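Local coordinates for substrate-binding protein (Synechococcus sp., PDB 6WPN) that probably binds a sugar or oligosaccharide in the periplasm as the substrate-binding component of a transport system, at residues L90-G102 / R379-L391. Sequence-based numbering, arbitrary orientation.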
# COMPACT_ATOMS: atom_id res chain seq x y z
N LEU A 90 -8.64 -3.85 -7.43
CA LEU A 90 -8.06 -4.80 -6.51
C LEU A 90 -6.59 -4.46 -6.27
O LEU A 90 -6.01 -3.59 -6.93
CB LEU A 90 -8.16 -6.24 -7.04
CG LEU A 90 -9.55 -6.81 -7.34
CD1 LEU A 90 -9.42 -8.27 -7.74
CD2 LEU A 90 -10.47 -6.65 -6.15
N ASN A 91 -6.00 -5.16 -5.31
CA ASN A 91 -4.58 -5.15 -5.02
C ASN A 91 -4.07 -6.59 -5.08
O ASN A 91 -4.87 -7.53 -5.00
CB ASN A 91 -4.27 -4.52 -3.65
CG ASN A 91 -4.74 -5.37 -2.49
OD1 ASN A 91 -5.70 -6.12 -2.61
ND2 ASN A 91 -4.04 -5.26 -1.37
N PRO A 92 -2.77 -6.79 -5.25
CA PRO A 92 -2.24 -8.15 -5.47
C PRO A 92 -2.70 -9.15 -4.42
O PRO A 92 -3.08 -10.28 -4.79
CB PRO A 92 -0.71 -7.96 -5.44
CG PRO A 92 -0.47 -6.49 -5.13
CD PRO A 92 -1.73 -5.78 -5.49
N PRO A 93 -2.68 -8.83 -3.12
CA PRO A 93 -3.16 -9.83 -2.14
C PRO A 93 -4.60 -10.25 -2.35
O PRO A 93 -4.89 -11.45 -2.45
CB PRO A 93 -2.96 -9.13 -0.79
CG PRO A 93 -1.89 -8.15 -1.04
CD PRO A 93 -2.15 -7.64 -2.42
N PHE A 94 -5.53 -9.29 -2.41
CA PHE A 94 -6.94 -9.65 -2.56
C PHE A 94 -7.22 -10.28 -3.92
O PHE A 94 -8.10 -11.14 -4.03
CB PHE A 94 -7.83 -8.43 -2.33
CG PHE A 94 -9.29 -8.76 -2.29
CD1 PHE A 94 -10.20 -8.06 -3.06
CD2 PHE A 94 -9.76 -9.78 -1.48
CE1 PHE A 94 -11.54 -8.36 -3.02
CE2 PHE A 94 -11.10 -10.10 -1.44
CZ PHE A 94 -12.00 -9.38 -2.21
N ALA A 95 -6.49 -9.86 -4.96
CA ALA A 95 -6.70 -10.44 -6.28
C ALA A 95 -6.34 -11.92 -6.30
O ALA A 95 -6.96 -12.70 -7.03
CB ALA A 95 -5.88 -9.68 -7.33
N ALA A 96 -5.35 -12.33 -5.51
CA ALA A 96 -4.96 -13.73 -5.46
C ALA A 96 -6.02 -14.58 -4.77
O ALA A 96 -6.31 -15.70 -5.20
CB ALA A 96 -3.61 -13.88 -4.75
N ASN A 97 -6.61 -14.07 -3.68
CA ASN A 97 -7.71 -14.78 -3.03
C ASN A 97 -8.87 -15.02 -4.00
O ASN A 97 -9.45 -16.12 -4.02
CB ASN A 97 -8.19 -14.01 -1.80
CG ASN A 97 -7.85 -14.71 -0.48
OD1 ASN A 97 -7.23 -15.77 -0.47
ND2 ASN A 97 -8.27 -14.11 0.63
N LEU A 98 -9.20 -14.02 -4.81
CA LEU A 98 -10.32 -14.17 -5.74
C LEU A 98 -9.95 -15.06 -6.92
O LEU A 98 -10.78 -15.84 -7.40
CB LEU A 98 -10.78 -12.80 -6.24
CG LEU A 98 -11.38 -11.85 -5.20
CD1 LEU A 98 -11.74 -10.52 -5.86
CD2 LEU A 98 -12.60 -12.47 -4.56
N ALA A 99 -8.71 -14.96 -7.41
CA ALA A 99 -8.35 -15.71 -8.61
C ALA A 99 -8.12 -17.18 -8.34
O ALA A 99 -8.30 -18.00 -9.24
CB ALA A 99 -7.10 -15.10 -9.25
N SER A 100 -7.71 -17.54 -7.12
CA SER A 100 -7.57 -18.95 -6.78
C SER A 100 -8.91 -19.66 -6.81
O SER A 100 -8.95 -20.89 -6.87
CB SER A 100 -6.91 -19.10 -5.41
OG SER A 100 -7.72 -18.54 -4.38
N LYS A 101 -10.01 -18.91 -6.76
CA LYS A 101 -11.36 -19.45 -6.76
C LYS A 101 -12.06 -19.31 -8.10
O LYS A 101 -13.28 -19.50 -8.18
CB LYS A 101 -12.19 -18.75 -5.67
CG LYS A 101 -12.06 -19.35 -4.27
CD LYS A 101 -10.61 -19.55 -3.85
CE LYS A 101 -10.47 -19.86 -2.37
NZ LYS A 101 -9.09 -20.32 -2.06
N GLY A 102 -11.33 -18.99 -9.16
CA GLY A 102 -11.91 -18.88 -10.49
C GLY A 102 -12.88 -17.73 -10.67
O GLY A 102 -13.76 -17.81 -11.54
N ARG A 379 9.87 -2.99 -4.80
CA ARG A 379 9.18 -4.20 -5.21
C ARG A 379 7.90 -4.34 -4.39
O ARG A 379 7.69 -3.63 -3.41
CB ARG A 379 10.06 -5.44 -5.02
CG ARG A 379 10.92 -5.86 -6.22
CD ARG A 379 12.00 -4.83 -6.54
NE ARG A 379 12.99 -5.31 -7.50
CZ ARG A 379 14.23 -5.65 -7.16
NH1 ARG A 379 14.63 -5.56 -5.90
NH2 ARG A 379 15.09 -6.09 -8.09
N VAL A 380 7.06 -5.28 -4.79
CA VAL A 380 5.86 -5.61 -4.03
C VAL A 380 6.31 -6.64 -3.00
O VAL A 380 6.86 -7.68 -3.37
CB VAL A 380 4.75 -6.16 -4.93
CG1 VAL A 380 3.65 -6.80 -4.09
CG2 VAL A 380 4.18 -5.06 -5.81
N LEU A 381 6.06 -6.36 -1.73
CA LEU A 381 6.64 -7.17 -0.66
C LEU A 381 5.69 -8.19 -0.07
O LEU A 381 6.12 -9.32 0.20
CB LEU A 381 7.16 -6.26 0.45
CG LEU A 381 8.26 -5.26 0.08
CD1 LEU A 381 8.65 -4.42 1.29
CD2 LEU A 381 9.48 -5.98 -0.48
N VAL A 382 4.43 -7.85 0.15
CA VAL A 382 3.46 -8.87 0.56
C VAL A 382 3.27 -9.82 -0.61
O VAL A 382 2.85 -9.39 -1.70
CB VAL A 382 2.14 -8.23 1.04
CG1 VAL A 382 2.39 -7.42 2.30
CG2 VAL A 382 1.53 -7.35 -0.03
N PRO A 383 3.62 -11.10 -0.47
CA PRO A 383 3.49 -12.02 -1.61
C PRO A 383 2.03 -12.16 -2.02
O PRO A 383 1.15 -12.42 -1.19
CB PRO A 383 4.07 -13.33 -1.08
CG PRO A 383 3.95 -13.23 0.41
CD PRO A 383 4.13 -11.77 0.73
N ALA A 384 1.76 -11.95 -3.31
CA ALA A 384 0.40 -12.03 -3.83
C ALA A 384 -0.10 -13.46 -3.78
O ALA A 384 -0.20 -14.13 -4.82
CB ALA A 384 0.35 -11.50 -5.27
N THR A 385 -0.41 -13.95 -2.58
CA THR A 385 -0.86 -15.31 -2.36
C THR A 385 -2.23 -15.32 -1.68
O THR A 385 -2.66 -14.31 -1.11
CB THR A 385 0.16 -16.06 -1.49
OG1 THR A 385 0.15 -15.50 -0.18
CG2 THR A 385 1.56 -15.92 -2.08
N PRO A 386 -2.96 -16.44 -1.75
CA PRO A 386 -4.26 -16.52 -1.08
C PRO A 386 -4.13 -16.58 0.44
O PRO A 386 -3.24 -17.23 0.98
CB PRO A 386 -4.87 -17.81 -1.64
CG PRO A 386 -4.20 -17.99 -2.95
CD PRO A 386 -2.80 -17.51 -2.75
N GLY A 387 -5.04 -15.90 1.13
CA GLY A 387 -5.07 -15.97 2.58
C GLY A 387 -4.01 -15.20 3.33
O GLY A 387 -3.70 -15.55 4.47
N VAL A 388 -3.42 -14.16 2.72
CA VAL A 388 -2.36 -13.41 3.39
C VAL A 388 -2.93 -12.51 4.48
O VAL A 388 -2.22 -12.18 5.45
CB VAL A 388 -1.54 -12.60 2.37
CG1 VAL A 388 -2.32 -11.39 1.90
CG2 VAL A 388 -0.20 -12.19 2.96
N LYS A 389 -4.19 -12.10 4.37
CA LYS A 389 -4.79 -11.30 5.42
C LYS A 389 -5.16 -12.13 6.64
O LYS A 389 -5.12 -11.63 7.76
CB LYS A 389 -6.01 -10.55 4.88
CG LYS A 389 -5.64 -9.35 4.01
CD LYS A 389 -4.88 -8.30 4.82
CE LYS A 389 -4.38 -7.16 3.96
NZ LYS A 389 -3.32 -7.59 3.00
N ARG A 390 -5.50 -13.41 6.44
CA ARG A 390 -5.63 -14.31 7.58
C ARG A 390 -4.30 -14.45 8.30
O ARG A 390 -4.24 -14.42 9.54
CB ARG A 390 -6.09 -15.69 7.09
CG ARG A 390 -6.25 -16.74 8.18
CD ARG A 390 -7.48 -16.49 9.03
NE ARG A 390 -8.68 -16.58 8.19
CZ ARG A 390 -9.93 -16.42 8.63
NH1 ARG A 390 -10.15 -16.15 9.91
NH2 ARG A 390 -10.94 -16.53 7.78
N LEU A 391 -3.21 -14.59 7.54
CA LEU A 391 -1.88 -14.67 8.11
C LEU A 391 -1.50 -13.38 8.84
O LEU A 391 -0.96 -13.42 9.95
CB LEU A 391 -0.87 -14.99 7.01
CG LEU A 391 0.61 -15.02 7.40
CD1 LEU A 391 0.88 -16.23 8.29
CD2 LEU A 391 1.50 -15.05 6.16
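Asn97 OD1 accepts a hydrogen bond from Gly387 N at 2.7 Å, joining helix 92-99 to a type II turn that leads into the N-cap of helix 388-403 in this member of the bacterial extracellular solute-binding protein family. The bond is short but bent, 132° at the hydrogen, and the donor stands above the carbonyl plane, 44° out of it. Gly387 sits third in the turn, which runs from Thr385 to Val388, so the bond ties Asn97 to the turn at the N-cap position of the helix.

Beside this bond the contacts are van der Waals: Ala96 CB lies 3.4 Å from Ala384 O, and the Pro386 ring reaches Ser100, with CG 3.8 Å from Ser100 CB. At the start of helix 92-99, Pro93 carries two apolar contacts: its CB meets Val388 CG1 at 3.6 Å, while its CG meets Val382 CG2 at 3.7 Å. The Pro93 and Val382 side chains cross at about a right angle. Val388 CG1 lies between its backbone N and carbonyl carbon (chi1 75°), which turns it onto the proline.

Further out, Arg427 of helix 409-427 also hydrogen-bonds Asn97 OD1, giving this oxygen two donors. Replacing Asn97 by an alanine removes OD1, which is likely to leave both Gly387 N and Arg427 NH2 without this acceptor and the turn less firmly held. Asn91 caps helix 92-99 through OD1, which accepts Phe94 N at 3.2 Å. At the other end, Ser100 OG donates to Asn97 O at 3.0 Å.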